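Local coordinates for homoserine O-acetyltransferase (Bacillus anthracis str. 'Ames Ancestor', PDB 3I1I), which probably transfers the acetyl group of acetyl-CoA to the side-chain hydroxyl of L-homoserine, an early step of methionine synthesis, at residues Leu311-Lys316 with Tyr343-Ile348; Val7-Phe12 with Gly30-Gly35; Glu198-Asp203 with Glu214-Gly219. One frame throughout, in Å; residues are numbered along the deposited sequence.

Interaction 1. Residues Leu311-Lys316 with Tyr343-Ile348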
ATOM      1  N   LEU A 311      31.224  -5.747  10.638  1.00 20.41           N
ATOM      2  CA  LEU A 311      31.097  -6.153   9.226  1.00 20.71           C
ATOM      3  C   LEU A 311      29.656  -5.935   8.748  1.00 20.66           C
ATOM      4  O   LEU A 311      28.720  -6.524   9.291  1.00 20.44           O
ATOM      5  CB  LEU A 311      31.482  -7.632   9.038  1.00 20.80           C
ATOM      6  CG  LEU A 311      31.380  -8.200   7.584  1.00 22.34           C
ATOM      7  CD1 LEU A 311      32.278  -7.405   6.537  1.00 19.07           C
ATOM      8  CD2 LEU A 311      31.702  -9.675   7.523  1.00 17.48           C
HETATM    9  N   MSE A 312      29.474  -5.063   7.756  1.00 20.61           N
HETATM   10  CA  MSE A 312      28.151  -4.831   7.147  1.00 19.25           C
HETATM   11  C   MSE A 312      28.130  -5.500   5.743  1.00 18.90           C
HETATM   12  O   MSE A 312      29.070  -5.331   4.924  1.00 17.18           O
HETATM   13  CB  MSE A 312      27.860  -3.333   7.027  1.00 20.12           C
HETATM   14  CG  MSE A 312      27.853  -2.481   8.316  1.00 21.26           C
HETATM   15 SE   MSE A 312      26.544  -3.142   9.591  0.65 28.26          SE
HETATM   16  CE  MSE A 312      25.001  -2.348   8.683  1.00 24.25           C
ATOM     17  N   ILE A 313      27.071  -6.277   5.490  1.00 18.63           N
ATOM     18  CA  ILE A 313      26.903  -7.021   4.248  1.00 18.45           C
ATOM     19  C   ILE A 313      25.579  -6.625   3.600  1.00 19.15           C
ATOM     20  O   ILE A 313      24.555  -7.266   3.809  1.00 18.90           O
ATOM     21  CB  ILE A 313      26.933  -8.526   4.495  1.00 18.43           C
ATOM     22  CG1 ILE A 313      28.209  -8.920   5.249  1.00 18.15           C
ATOM     23  CG2 ILE A 313      26.849  -9.324   3.171  1.00 14.10           C
ATOM     24  CD1 ILE A 313      28.214 -10.468   5.656  1.00 13.92           C
ATOM     25  N   PRO A 314      25.582  -5.509   2.855  1.00 20.00           N
ATOM     26  CA  PRO A 314      24.401  -5.104   2.114  1.00 19.98           C
ATOM     27  C   PRO A 314      24.373  -5.741   0.707  1.00 20.63           C
ATOM     28  O   PRO A 314      25.383  -6.241   0.209  1.00 19.76           O
ATOM     29  CB  PRO A 314      24.589  -3.605   1.990  1.00 19.36           C
ATOM     30  CG  PRO A 314      26.021  -3.442   1.842  1.00 19.15           C
ATOM     31  CD  PRO A 314      26.638  -4.488   2.746  1.00 20.33           C
ATOM     32  N   CYS A 315      23.209  -5.677   0.095  1.00 21.10           N
ATOM     33  CA  CYS A 315      23.038  -6.056  -1.255  1.00 22.13           C
ATOM     34  C   CYS A 315      22.735  -4.817  -2.054  1.00 22.40           C
ATOM     35  O   CYS A 315      21.767  -4.098  -1.774  1.00 21.84           O
ATOM     36  CB  CYS A 315      21.861  -7.029  -1.400  1.00 22.94           C
ATOM     37  SG  CYS A 315      21.753  -7.604  -3.146  1.00 25.50           S
ATOM     38  N   LYS A 316      23.534  -4.603  -3.087  1.00 23.21           N
ATOM     39  CA  LYS A 316      23.415  -3.446  -3.962  1.00 24.01           C
ATOM     40  C   LYS A 316      22.039  -3.244  -4.615  1.00 23.73           C
ATOM     41  O   LYS A 316      21.651  -2.117  -4.906  1.00 23.26           O
ATOM     42  CB  LYS A 316      24.436  -3.594  -5.056  1.00 25.60           C
ATOM     43  CG  LYS A 316      24.482  -2.433  -6.047  1.00 29.89           C
ATOM     44  CD  LYS A 316      25.698  -2.625  -6.942  1.00 35.81           C
ATOM     45  CE  LYS A 316      26.315  -1.300  -7.346  1.00 39.15           C
ATOM     46  NZ  LYS A 316      25.488  -0.732  -8.411  1.00 43.22           N
ATOM     47  N   TYR A 343      31.050  -5.386   3.009  1.00 21.23           N
ATOM     48  CA  TYR A 343      31.228  -6.359   1.959  1.00 21.22           C
ATOM     49  C   TYR A 343      29.892  -6.437   1.245  1.00 21.11           C
ATOM     50  O   TYR A 343      28.930  -6.973   1.775  1.00 19.92           O
ATOM     51  CB  TYR A 343      31.604  -7.671   2.576  1.00 21.49           C
ATOM     52  CG  TYR A 343      31.887  -8.776   1.606  1.00 23.41           C
ATOM     53  CD1 TYR A 343      33.125  -8.884   0.987  1.00 24.44           C
ATOM     54  CD2 TYR A 343      30.920  -9.754   1.340  1.00 23.96           C
ATOM     55  CE1 TYR A 343      33.384  -9.922   0.112  1.00 25.63           C
ATOM     56  CE2 TYR A 343      31.167 -10.779   0.483  1.00 23.90           C
ATOM     57  CZ  TYR A 343      32.391 -10.866  -0.123  1.00 25.90           C
ATOM     58  OH  TYR A 343      32.624 -11.900  -0.970  1.00 25.36           O
ATOM     59  N   GLU A 344      29.837  -5.815   0.073  1.00 21.94           N
ATOM     60  CA  GLU A 344      28.607  -5.663  -0.712  1.00 22.75           C
ATOM     61  C   GLU A 344      28.416  -6.800  -1.691  1.00 22.75           C
ATOM     62  O   GLU A 344      29.281  -7.091  -2.490  1.00 23.15           O
ATOM     63  CB  GLU A 344      28.605  -4.338  -1.475  1.00 22.54           C
ATOM     64  CG  GLU A 344      27.274  -4.092  -2.164  1.00 24.35           C
ATOM     65  CD  GLU A 344      27.056  -2.636  -2.540  1.00 26.03           C
ATOM     66  OE1 GLU A 344      27.996  -2.010  -3.049  1.00 31.29           O
ATOM     67  OE2 GLU A 344      25.949  -2.105  -2.343  1.00 25.76           O
ATOM     68  N   ILE A 345      27.266  -7.436  -1.627  1.00 23.52           N
ATOM     69  CA  ILE A 345      26.914  -8.454  -2.595  1.00 23.76           C
ATOM     70  C   ILE A 345      25.941  -7.923  -3.648  1.00 23.89           C
ATOM     71  O   ILE A 345      25.301  -6.873  -3.475  1.00 23.12           O
ATOM     72  CB  ILE A 345      26.292  -9.698  -1.904  1.00 24.34           C
ATOM     73  CG1 ILE A 345      24.944  -9.372  -1.244  1.00 23.31           C
ATOM     74  CG2 ILE A 345      27.321 -10.340  -0.888  1.00 24.22           C
ATOM     75  CD1 ILE A 345      24.358 -10.573  -0.485  1.00 23.39           C
ATOM     76  N   GLU A 346      25.830  -8.691  -4.724  1.00 24.57           N
ATOM     77  CA  GLU A 346      24.938  -8.390  -5.851  1.00 25.14           C
ATOM     78  C   GLU A 346      24.109  -9.592  -6.220  1.00 24.26           C
ATOM     79  O   GLU A 346      24.607 -10.687  -6.319  1.00 25.12           O
ATOM     80  CB  GLU A 346      25.744  -7.972  -7.062  1.00 25.59           C
ATOM     81  CG  GLU A 346      26.723  -6.854  -6.735  1.00 28.69           C
ATOM     82  CD  GLU A 346      27.020  -5.924  -7.898  1.00 33.92           C
ATOM     83  OE1 GLU A 346      26.103  -5.558  -8.699  1.00 36.14           O
ATOM     84  OE2 GLU A 346      28.200  -5.526  -7.983  1.00 40.06           O
ATOM     85  N   SER A 347      22.832  -9.376  -6.449  1.00 23.82           N
ATOM     86  CA  SER A 347      21.962 -10.461  -6.779  1.00 23.35           C
ATOM     87  C   SER A 347      20.628  -9.953  -7.275  1.00 22.61           C
ATOM     88  O   SER A 347      20.122  -8.951  -6.790  1.00 21.84           O
ATOM     89  CB  SER A 347      21.748 -11.338  -5.539  1.00 22.73           C
ATOM     90  OG  SER A 347      20.647 -12.170  -5.730  1.00 23.00           O
ATOM     91  N   ILE A 348      20.056 -10.691  -8.216  1.00 22.26           N
ATOM     92  CA  ILE A 348      18.732 -10.406  -8.715  1.00 22.03           C
ATOM     93  C   ILE A 348      17.742 -10.566  -7.596  1.00 21.85           C
ATOM     94  O   ILE A 348      16.645 -10.011  -7.653  1.00 22.74           O
ATOM     95  CB  ILE A 348      18.352 -11.340  -9.915  1.00 23.13           C
ATOM     96  CG1 ILE A 348      17.064 -10.826 -10.587  1.00 24.78           C
ATOM     97  CG2 ILE A 348      18.241 -12.825  -9.477  1.00 18.53           C
ATOM     98  CD1 ILE A 348      16.802 -11.420 -11.919  1.00 25.99           C
TER
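Tyr-343 opens the pairing. Its N donates to Met-312 O at 2.8 Å, nearly along the C=O axis. Its CB lies beside Leu-311 CD1, and CG2 of Ile-313 comes to the edge of its ring. Its carbonyl O receives the CA-H of Ile-313. Glu-344 follows with CG anti to the backbone N and an extended chain. Its OE2 comes to rest 3.3 Å from Lys-316 CA. This is a contact with carbon; the carboxylate takes hydrogen bonds from Ser-323 and Tyr-327. Ile-345 bonds segment 311-316 through both N and O. Its N donates to Pro-314 O at 2.9 Å, and its O accepts from Lys-316 N at 2.9 Å, so Cys-315 is bridged to it. CG1 of Ile-345 sits in the crowded position (chi1 66°) and packs 3.9 Å from Cys-315 CB. At Glu-346, OE1 lies along the lysine chain, 3.4 Å from Lys-316 CD. Ser-347 ends the contact, its N 3.9 Å from Cys-315 SG and bonded to Gln-317. The segments run the same way, prolonging the parallel pair of strands 309-313 and 340-342. In alpha/beta hydrolases such strand ends carry the catalytic acid and histidine loops, here probably those of Asp-318 and His-351.

Interaction 2. Residues Val7-Phe12 with Gly30-Gly35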
ATOM      1  N   VAL A   7      16.969 -30.348  17.045  1.00 40.38           N
ATOM      2  CA  VAL A   7      17.015 -29.144  17.837  1.00 38.26           C
ATOM      3  C   VAL A   7      15.874 -29.119  18.845  1.00 37.55           C
ATOM      4  O   VAL A   7      14.746 -29.471  18.536  1.00 36.46           O
ATOM      5  CB  VAL A   7      16.934 -27.870  16.930  1.00 38.43           C
ATOM      6  CG1 VAL A   7      16.734 -26.583  17.792  1.00 36.15           C
ATOM      7  CG2 VAL A   7      18.165 -27.777  16.021  1.00 35.39           C
ATOM      8  N   LYS A   8      16.173 -28.648  20.042  1.00 37.05           N
ATOM      9  CA  LYS A   8      15.193 -28.606  21.103  1.00 37.54           C
ATOM     10  C   LYS A   8      14.791 -27.166  21.343  1.00 35.71           C
ATOM     11  O   LYS A   8      15.646 -26.317  21.508  1.00 36.51           O
ATOM     12  CB  LYS A   8      15.783 -29.194  22.390  1.00 38.27           C
ATOM     13  CG  LYS A   8      14.718 -29.839  23.308  1.00 43.09           C
ATOM     14  CD  LYS A   8      14.837 -29.419  24.805  1.00 48.47           C
ATOM     15  CE  LYS A   8      13.465 -29.511  25.550  1.00 50.60           C
ATOM     16  NZ  LYS A   8      12.784 -30.867  25.386  1.00 52.75           N
ATOM     17  N   LYS A   9      13.504 -26.882  21.355  1.00 33.96           N
ATOM     18  CA  LYS A   9      13.043 -25.555  21.691  1.00 33.30           C
ATOM     19  C   LYS A   9      13.117 -25.370  23.200  1.00 33.03           C
ATOM     20  O   LYS A   9      12.745 -26.259  23.947  1.00 32.97           O
ATOM     21  CB  LYS A   9      11.609 -25.357  21.212  1.00 32.81           C
ATOM     22  CG  LYS A   9      11.104 -23.910  21.297  1.00 32.40           C
ATOM     23  CD  LYS A   9      11.465 -23.082  20.070  1.00 31.41           C
ATOM     24  CE  LYS A   9      11.041 -21.611  20.251  1.00 31.03           C
ATOM     25  NZ  LYS A   9      10.877 -20.915  18.956  1.00 30.75           N
ATOM     26  N   GLU A  10      13.605 -24.226  23.640  1.00 32.79           N
ATOM     27  CA  GLU A  10      13.601 -23.871  25.056  1.00 33.38           C
ATOM     28  C   GLU A  10      12.773 -22.616  25.255  1.00 33.19           C
ATOM     29  O   GLU A  10      12.321 -21.966  24.287  1.00 32.34           O
ATOM     30  CB  GLU A  10      14.998 -23.564  25.553  1.00 33.81           C
ATOM     31  CG  GLU A  10      16.051 -24.530  25.124  1.00 38.21           C
ATOM     32  CD  GLU A  10      16.161 -25.728  26.019  1.00 45.89           C
ATOM     33  OE1 GLU A  10      17.168 -26.461  25.814  1.00 54.24           O
ATOM     34  OE2 GLU A  10      15.273 -25.956  26.900  1.00 46.15           O
ATOM     35  N   LYS A  11      12.627 -22.248  26.522  1.00 32.82           N
ATOM     36  CA  LYS A  11      11.785 -21.132  26.909  1.00 33.04           C
ATOM     37  C   LYS A  11      12.481 -20.304  27.990  1.00 32.05           C
ATOM     38  O   LYS A  11      12.978 -20.855  28.953  1.00 32.88           O
ATOM     39  CB  LYS A  11      10.461 -21.696  27.421  1.00 33.09           C
ATOM     40  CG  LYS A  11       9.511 -20.705  28.029  1.00 36.47           C
ATOM     41  CD  LYS A  11       8.155 -21.384  28.315  1.00 41.26           C
ATOM     42  CE  LYS A  11       7.193 -20.465  29.082  1.00 43.37           C
ATOM     43  NZ  LYS A  11       5.757 -20.868  29.043  1.00 45.04           N
ATOM     44  N   PHE A  12      12.523 -18.990  27.823  1.00 31.23           N
ATOM     45  CA  PHE A  12      13.033 -18.076  28.828  1.00 30.34           C
ATOM     46  C   PHE A  12      11.919 -17.134  29.249  1.00 30.50           C
ATOM     47  O   PHE A  12      11.187 -16.615  28.406  1.00 31.02           O
ATOM     48  CB  PHE A  12      14.197 -17.282  28.260  1.00 30.03           C
ATOM     49  CG  PHE A  12      14.763 -16.250  29.212  1.00 28.53           C
ATOM     50  CD1 PHE A  12      15.403 -16.644  30.380  1.00 28.21           C
ATOM     51  CD2 PHE A  12      14.660 -14.889  28.938  1.00 26.74           C
ATOM     52  CE1 PHE A  12      15.931 -15.707  31.258  1.00 26.84           C
ATOM     53  CE2 PHE A  12      15.213 -13.938  29.783  1.00 25.89           C
ATOM     54  CZ  PHE A  12      15.852 -14.357  30.966  1.00 27.46           C
ATOM     55  N   GLY A  30      10.983 -17.675  23.337  1.00 23.88           N
ATOM     56  CA  GLY A  30      11.501 -18.977  22.950  1.00 23.91           C
ATOM     57  C   GLY A  30      12.926 -18.852  22.490  1.00 23.12           C
ATOM     58  O   GLY A  30      13.332 -17.798  22.084  1.00 23.71           O
ATOM     59  N   TYR A  31      13.702 -19.918  22.559  1.00 22.95           N
ATOM     60  CA  TYR A  31      15.023 -19.891  21.939  1.00 22.85           C
ATOM     61  C   TYR A  31      15.491 -21.295  21.666  1.00 22.92           C
ATOM     62  O   TYR A  31      14.840 -22.263  22.068  1.00 23.49           O
ATOM     63  CB  TYR A  31      16.053 -19.170  22.806  1.00 23.19           C
ATOM     64  CG  TYR A  31      16.432 -19.861  24.098  1.00 23.81           C
ATOM     65  CD1 TYR A  31      17.582 -20.608  24.186  1.00 23.95           C
ATOM     66  CD2 TYR A  31      15.661 -19.715  25.253  1.00 25.22           C
ATOM     67  CE1 TYR A  31      17.940 -21.244  25.372  1.00 25.11           C
ATOM     68  CE2 TYR A  31      16.034 -20.335  26.470  1.00 25.84           C
ATOM     69  CZ  TYR A  31      17.166 -21.099  26.517  1.00 25.92           C
ATOM     70  OH  TYR A  31      17.558 -21.730  27.686  1.00 27.39           O
ATOM     71  N   GLU A  32      16.615 -21.403  20.974  1.00 21.65           N
ATOM     72  CA  GLU A  32      17.163 -22.694  20.679  1.00 21.73           C
ATOM     73  C   GLU A  32      18.637 -22.503  20.438  1.00 21.95           C
ATOM     74  O   GLU A  32      19.045 -21.396  20.134  1.00 22.42           O
ATOM     75  CB  GLU A  32      16.429 -23.331  19.489  1.00 21.05           C
ATOM     76  CG  GLU A  32      16.733 -22.721  18.132  1.00 20.17           C
ATOM     77  CD  GLU A  32      15.744 -23.154  17.085  1.00 20.21           C
ATOM     78  OE1 GLU A  32      14.551 -22.847  17.288  1.00 17.30           O
ATOM     79  OE2 GLU A  32      16.162 -23.777  16.051  1.00 19.17           O
ATOM     80  N   THR A  33      19.432 -23.559  20.607  1.00 22.42           N
ATOM     81  CA  THR A  33      20.897 -23.476  20.539  1.00 22.31           C
ATOM     82  C   THR A  33      21.439 -24.637  19.715  1.00 23.03           C
ATOM     83  O   THR A  33      20.798 -25.665  19.570  1.00 23.34           O
ATOM     84  CB  THR A  33      21.568 -23.509  21.963  1.00 22.94           C
ATOM     85  OG1 THR A  33      21.556 -24.855  22.488  1.00 23.55           O
ATOM     86  CG2 THR A  33      20.864 -22.552  22.958  1.00 19.44           C
ATOM     87  N   TYR A  34      22.633 -24.458  19.176  1.00 23.61           N
ATOM     88  CA  TYR A  34      23.297 -25.457  18.382  1.00 23.95           C
ATOM     89  C   TYR A  34      24.771 -25.473  18.792  1.00 24.57           C
ATOM     90  O   TYR A  34      25.325 -24.455  19.191  1.00 24.31           O
ATOM     91  CB  TYR A  34      23.192 -25.163  16.882  1.00 23.65           C
ATOM     92  CG  TYR A  34      21.922 -24.477  16.428  1.00 25.15           C
ATOM     93  CD1 TYR A  34      20.729 -25.184  16.275  1.00 24.56           C
ATOM     94  CD2 TYR A  34      21.912 -23.121  16.103  1.00 23.91           C
ATOM     95  CE1 TYR A  34      19.546 -24.543  15.843  1.00 22.36           C
ATOM     96  CE2 TYR A  34      20.739 -22.489  15.668  1.00 23.23           C
ATOM     97  CZ  TYR A  34      19.565 -23.198  15.543  1.00 23.23           C
ATOM     98  OH  TYR A  34      18.410 -22.567  15.097  1.00 22.54           O
ATOM     99  N   GLY A  35      25.414 -26.636  18.683  1.00 24.85           N
ATOM    100  CA  GLY A  35      26.803 -26.770  19.140  1.00 24.62           C
ATOM    101  C   GLY A  35      26.944 -26.820  20.659  1.00 24.72           C
ATOM    102  O   GLY A  35      25.965 -26.988  21.384  1.00 24.24           O
TER
HETATM  103  O   HOH W   1      18.821 -28.249  20.583  1.00 40.80           O
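Tyr-31 has CG between its backbone N and carbonyl carbon (chi1 68°), the crowded position, which brings its ring against Glu-10 CB. CB lies over one ring face, a CH-pi contact 3.6 Å from the centroid of the Tyr-31 ring. Glu-10 has CG anti to its carbonyl carbon and bends at chi2 (-85°), which turns the carboxylate away from the contact. The backbones of these two residues form an antiparallel hydrogen-bonded pair. Glu-10 N donates to Tyr-31 O at 2.8 Å, nearly along the C=O axis. Tyr-31 N donates to Glu-10 O at 3.0 Å from above the carbonyl plane. Phe-12 CB adds an apolar contact to the same ring.

Before Glu-10 in the chain, Lys-9 bends at chi2 (86°) and its CE passes 3.8 Å from Gly-30 CA. Val-7 divides its two methyls. CG1 lies 3.4 Å from Glu-32 OE2, and CG2 meets the edge of the Tyr-34 ring, 3.5 Å from CE1. Tyr-34 OH donates to Glu-32 OE2 at 2.7 Å.

Tyr-31 OH bonds Glu-301 of the second subunit, so the hairpin also takes part in assembly. The buried Glu-32 carboxylate is held by Tyr-61, Ser-55 and His-56 together with Tyr-34. Lys-9 NZ bonds His-103, forms a salt bridge with Asp-92 and lies 4.5 Å from Glu-32 OE1, beyond a salt bridge. This network and the nearby positive charge would probably keep Glu-32 ionised.

Interaction 3. Residues Glu198-Asp203 with Glu214-Gly219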
ATOM      1  N   GLU A 198      -1.434   1.024   8.200  1.00 23.98           N
ATOM      2  CA  GLU A 198      -2.681   1.632   7.778  1.00 25.50           C
ATOM      3  C   GLU A 198      -3.592   0.721   6.939  1.00 24.82           C
ATOM      4  O   GLU A 198      -4.797   0.780   7.091  1.00 25.45           O
ATOM      5  CB  GLU A 198      -2.411   2.965   7.088  1.00 25.92           C
ATOM      6  CG  GLU A 198      -2.120   4.003   8.187  1.00 30.77           C
ATOM      7  CD  GLU A 198      -1.771   5.367   7.674  1.00 35.28           C
ATOM      8  OE1 GLU A 198      -2.274   5.722   6.572  1.00 37.01           O
ATOM      9  OE2 GLU A 198      -1.030   6.093   8.408  1.00 39.08           O
ATOM     10  N   ALA A 199      -3.020  -0.136   6.105  1.00 24.46           N
ATOM     11  CA  ALA A 199      -3.822  -1.098   5.342  1.00 24.48           C
ATOM     12  C   ALA A 199      -4.597  -2.061   6.290  1.00 24.28           C
ATOM     13  O   ALA A 199      -5.789  -2.302   6.110  1.00 23.81           O
ATOM     14  CB  ALA A 199      -2.937  -1.874   4.341  1.00 22.80           C
ATOM     15  N   ILE A 200      -3.943  -2.553   7.327  1.00 24.67           N
ATOM     16  CA  ILE A 200      -4.630  -3.396   8.310  1.00 25.45           C
ATOM     17  C   ILE A 200      -5.767  -2.614   9.071  1.00 26.10           C
ATOM     18  O   ILE A 200      -6.892  -3.119   9.231  1.00 25.64           O
ATOM     19  CB  ILE A 200      -3.627  -4.030   9.302  1.00 24.70           C
ATOM     20  CG1 ILE A 200      -2.542  -4.820   8.548  1.00 25.61           C
ATOM     21  CG2 ILE A 200      -4.362  -4.930  10.270  1.00 24.50           C
ATOM     22  CD1 ILE A 200      -1.266  -5.161   9.362  1.00 22.76           C
ATOM     23  N   ARG A 201      -5.480  -1.396   9.512  1.00 26.98           N
ATOM     24  CA  ARG A 201      -6.491  -0.577  10.223  1.00 28.53           C
ATOM     25  C   ARG A 201      -7.695  -0.254   9.335  1.00 28.03           C
ATOM     26  O   ARG A 201      -8.823  -0.081   9.838  1.00 27.65           O
ATOM     27  CB  ARG A 201      -5.925   0.754  10.720  1.00 28.91           C
ATOM     28  CG  ARG A 201      -4.866   0.631  11.841  1.00 34.10           C
ATOM     29  CD  ARG A 201      -4.557   2.010  12.554  1.00 38.31           C
ATOM     30  NE  ARG A 201      -3.816   1.701  13.767  1.00 43.93           N
ATOM     31  CZ  ARG A 201      -4.206   1.945  15.027  1.00 48.27           C
ATOM     32  NH1 ARG A 201      -3.433   1.527  16.048  1.00 47.43           N
ATOM     33  NH2 ARG A 201      -5.326   2.635  15.287  1.00 49.28           N
ATOM     34  N   LEU A 202      -7.455  -0.155   8.031  1.00 26.94           N
ATOM     35  CA  LEU A 202      -8.503   0.266   7.124  1.00 26.54           C
ATOM     36  C   LEU A 202      -9.539  -0.849   6.928  1.00 26.48           C
ATOM     37  O   LEU A 202     -10.737  -0.581   6.740  1.00 26.12           O
ATOM     38  CB  LEU A 202      -7.897   0.714   5.789  1.00 26.01           C
ATOM     39  CG  LEU A 202      -8.875   1.374   4.809  1.00 25.76           C
ATOM     40  CD1 LEU A 202      -9.587   2.617   5.446  1.00 21.70           C
ATOM     41  CD2 LEU A 202      -8.147   1.723   3.494  1.00 24.32           C
ATOM     42  N   ASP A 203      -9.068  -2.092   6.960  1.00 26.38           N
ATOM     43  CA  ASP A 203      -9.939  -3.231   6.890  1.00 26.96           C
ATOM     44  C   ASP A 203     -10.939  -3.212   8.056  1.00 27.22           C
ATOM     45  O   ASP A 203     -10.544  -3.258   9.207  1.00 27.56           O
ATOM     46  CB  ASP A 203      -9.101  -4.500   6.931  1.00 27.53           C
ATOM     47  CG  ASP A 203      -9.858  -5.725   6.484  1.00 27.81           C
ATOM     48  OD1 ASP A 203     -11.116  -5.731   6.528  1.00 26.49           O
ATOM     49  OD2 ASP A 203      -9.146  -6.684   6.094  1.00 28.25           O
ATOM     50  N   GLU A 214     -10.732 -14.325  13.886  1.00 39.27           N
ATOM     51  CA  GLU A 214     -10.957 -13.965  12.485  1.00 38.61           C
ATOM     52  C   GLU A 214     -10.092 -12.797  12.005  1.00 36.18           C
ATOM     53  O   GLU A 214     -10.475 -11.626  12.103  1.00 35.79           O
ATOM     54  CB  GLU A 214     -12.429 -13.688  12.254  1.00 39.30           C
ATOM     55  CG  GLU A 214     -13.171 -14.971  11.944  1.00 43.83           C
ATOM     56  CD  GLU A 214     -14.648 -14.851  12.184  1.00 48.32           C
ATOM     57  OE1 GLU A 214     -15.401 -15.077  11.214  1.00 51.02           O
ATOM     58  OE2 GLU A 214     -15.042 -14.522  13.338  1.00 51.15           O
ATOM     59  N   GLN A 215      -8.930 -13.153  11.472  1.00 33.80           N
ATOM     60  CA  GLN A 215      -7.919 -12.188  11.042  1.00 32.34           C
ATOM     61  C   GLN A 215      -8.466 -11.327   9.930  1.00 30.82           C
ATOM     62  O   GLN A 215      -9.196 -11.826   9.117  1.00 29.31           O
ATOM     63  CB  GLN A 215      -6.671 -12.919  10.532  1.00 31.90           C
ATOM     64  CG  GLN A 215      -5.924 -13.727  11.615  1.00 30.64           C
ATOM     65  CD  GLN A 215      -5.197 -12.859  12.620  1.00 30.89           C
ATOM     66  OE1 GLN A 215      -4.922 -11.678  12.369  1.00 30.65           O
ATOM     67  NE2 GLN A 215      -4.852 -13.443  13.760  1.00 30.37           N
ATOM     68  N   PRO A 216      -8.100 -10.029   9.893  1.00 29.89           N
ATOM     69  CA  PRO A 216      -8.454  -9.168   8.755  1.00 29.32           C
ATOM     70  C   PRO A 216      -7.586  -9.464   7.539  1.00 28.84           C
ATOM     71  O   PRO A 216      -6.612  -8.773   7.279  1.00 29.20           O
ATOM     72  CB  PRO A 216      -8.208  -7.765   9.296  1.00 29.37           C
ATOM     73  CG  PRO A 216      -7.131  -7.932  10.280  1.00 29.39           C
ATOM     74  CD  PRO A 216      -7.323  -9.298  10.903  1.00 29.65           C
HETATM   75  N   MSE A 217      -7.954 -10.495   6.801  1.00 28.61           N
HETATM   76  CA  MSE A 217      -7.137 -11.016   5.705  1.00 28.82           C
HETATM   77  C   MSE A 217      -6.909 -10.040   4.539  1.00 28.12           C
HETATM   78  O   MSE A 217      -5.829 -10.030   3.942  1.00 28.12           O
HETATM   79  CB  MSE A 217      -7.747 -12.326   5.172  1.00 29.16           C
HETATM   80  CG  MSE A 217      -7.841 -13.439   6.226  1.00 30.83           C
HETATM   81 SE   MSE A 217      -6.079 -13.953   6.929  0.65 36.85          SE
HETATM   82  CE  MSE A 217      -5.397 -14.946   5.358  1.00 35.65           C
ATOM     83  N   LYS A 218      -7.890  -9.217   4.195  1.00 27.66           N
ATOM     84  CA  LYS A 218      -7.671  -8.260   3.097  1.00 27.61           C
ATOM     85  C   LYS A 218      -6.598  -7.258   3.464  1.00 26.59           C
ATOM     86  O   LYS A 218      -5.630  -7.070   2.735  1.00 26.03           O
ATOM     87  CB  LYS A 218      -8.936  -7.521   2.707  1.00 27.78           C
ATOM     88  CG  LYS A 218      -9.980  -8.414   2.115  1.00 31.27           C
ATOM     89  CD  LYS A 218     -11.272  -7.633   1.781  1.00 35.71           C
ATOM     90  CE  LYS A 218     -12.409  -8.546   1.345  1.00 37.83           C
ATOM     91  NZ  LYS A 218     -13.597  -7.724   0.897  1.00 43.04           N
ATOM     92  N   GLY A 219      -6.741  -6.635   4.618  1.00 26.41           N
ATOM     93  CA  GLY A 219      -5.719  -5.714   5.085  1.00 26.36           C
ATOM     94  C   GLY A 219      -4.355  -6.375   5.226  1.00 26.14           C
ATOM     95  O   GLY A 219      -3.338  -5.794   4.845  1.00 26.20           O
TER
HETATM   96  O   HOH W   2     -10.709  -9.025   5.539  1.00 35.29           O
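A single carboxylate oxygen from the end of one helix reaches the start of the next. Asp-203 is the first residue to leave helical geometry after helix 186-202. Its CG is anti to the backbone N (chi1 -164°), and this carries the carboxylate across to the first turn of helix 217-228. OD2 accepts a nearly straight hydrogen bond from Gly-219 N at 2.8 Å. The N-H meets it from above the carboxylate plane. Water 2 gives OD2 a second bond, at 2.9 Å. The same water accepts from Lys-218 N at 3.1 Å, so a direct bond and a water bridge link one oxygen to two neighbouring N-H groups. The other oxygen, OD1, accepts from Ser-205 N, so the chain just after the helix also holds the carboxylate. The N-H groups at the helix start would tend to stabilise its negative charge.

Pro-216 takes the N-cap position and is the centre of an inverse gamma turn. Its CB lies 3.5 Å from Asp-203 OD2, and its CG meets Ile-200 CG2 at 4.1 Å. Gly-219 allows the closest backbone approach. Its CA comes within 4.1 Å of Ile-200 CA and 3.6 Å of Ala-199 O. Without a side chain between them, the two backbones are in direct contact. Ile-200 CG1 lies 3.9 Å from Gly-219 O. The side chain of Lys-218 extends away beyond its CB.

Helix 277-289 covers Ile-200 and Pro-216 through Trp-280, Met-281 and Ala-277. Leu-202 of the third subunit packs on Asp-203 and Lys-218, and Glu-198 forms a salt bridge with Arg-225 of that subunit. The two helices belong to the helical region between strands 174-178 and 309-313, the usual place of the lid inserted into an alpha/beta hydrolase fold.

In the fold
The three contacts follow one another along the chain, interaction 2 first, then interaction 3, then interaction 1. Interactions 1 and 2 reach the same eight-stranded mixed sheet at its two opposite edges. Interaction 2 pairs the two strands of the hairpin 10-18 and 24-34, and interaction 1 continues from strands 309-313 and 340-342. Their centres are 30 Å apart. Interaction 3 lies off the sheet, between helices 186-202 and 217-228, its centre 34 Å from that of interaction 1 and 33 Å from that of interaction 2. None touches another. Interactions 2 and 3 meet different neighbouring subunits, the second and the third, while interaction 1 stays within its own chain, near the probable catalytic residues.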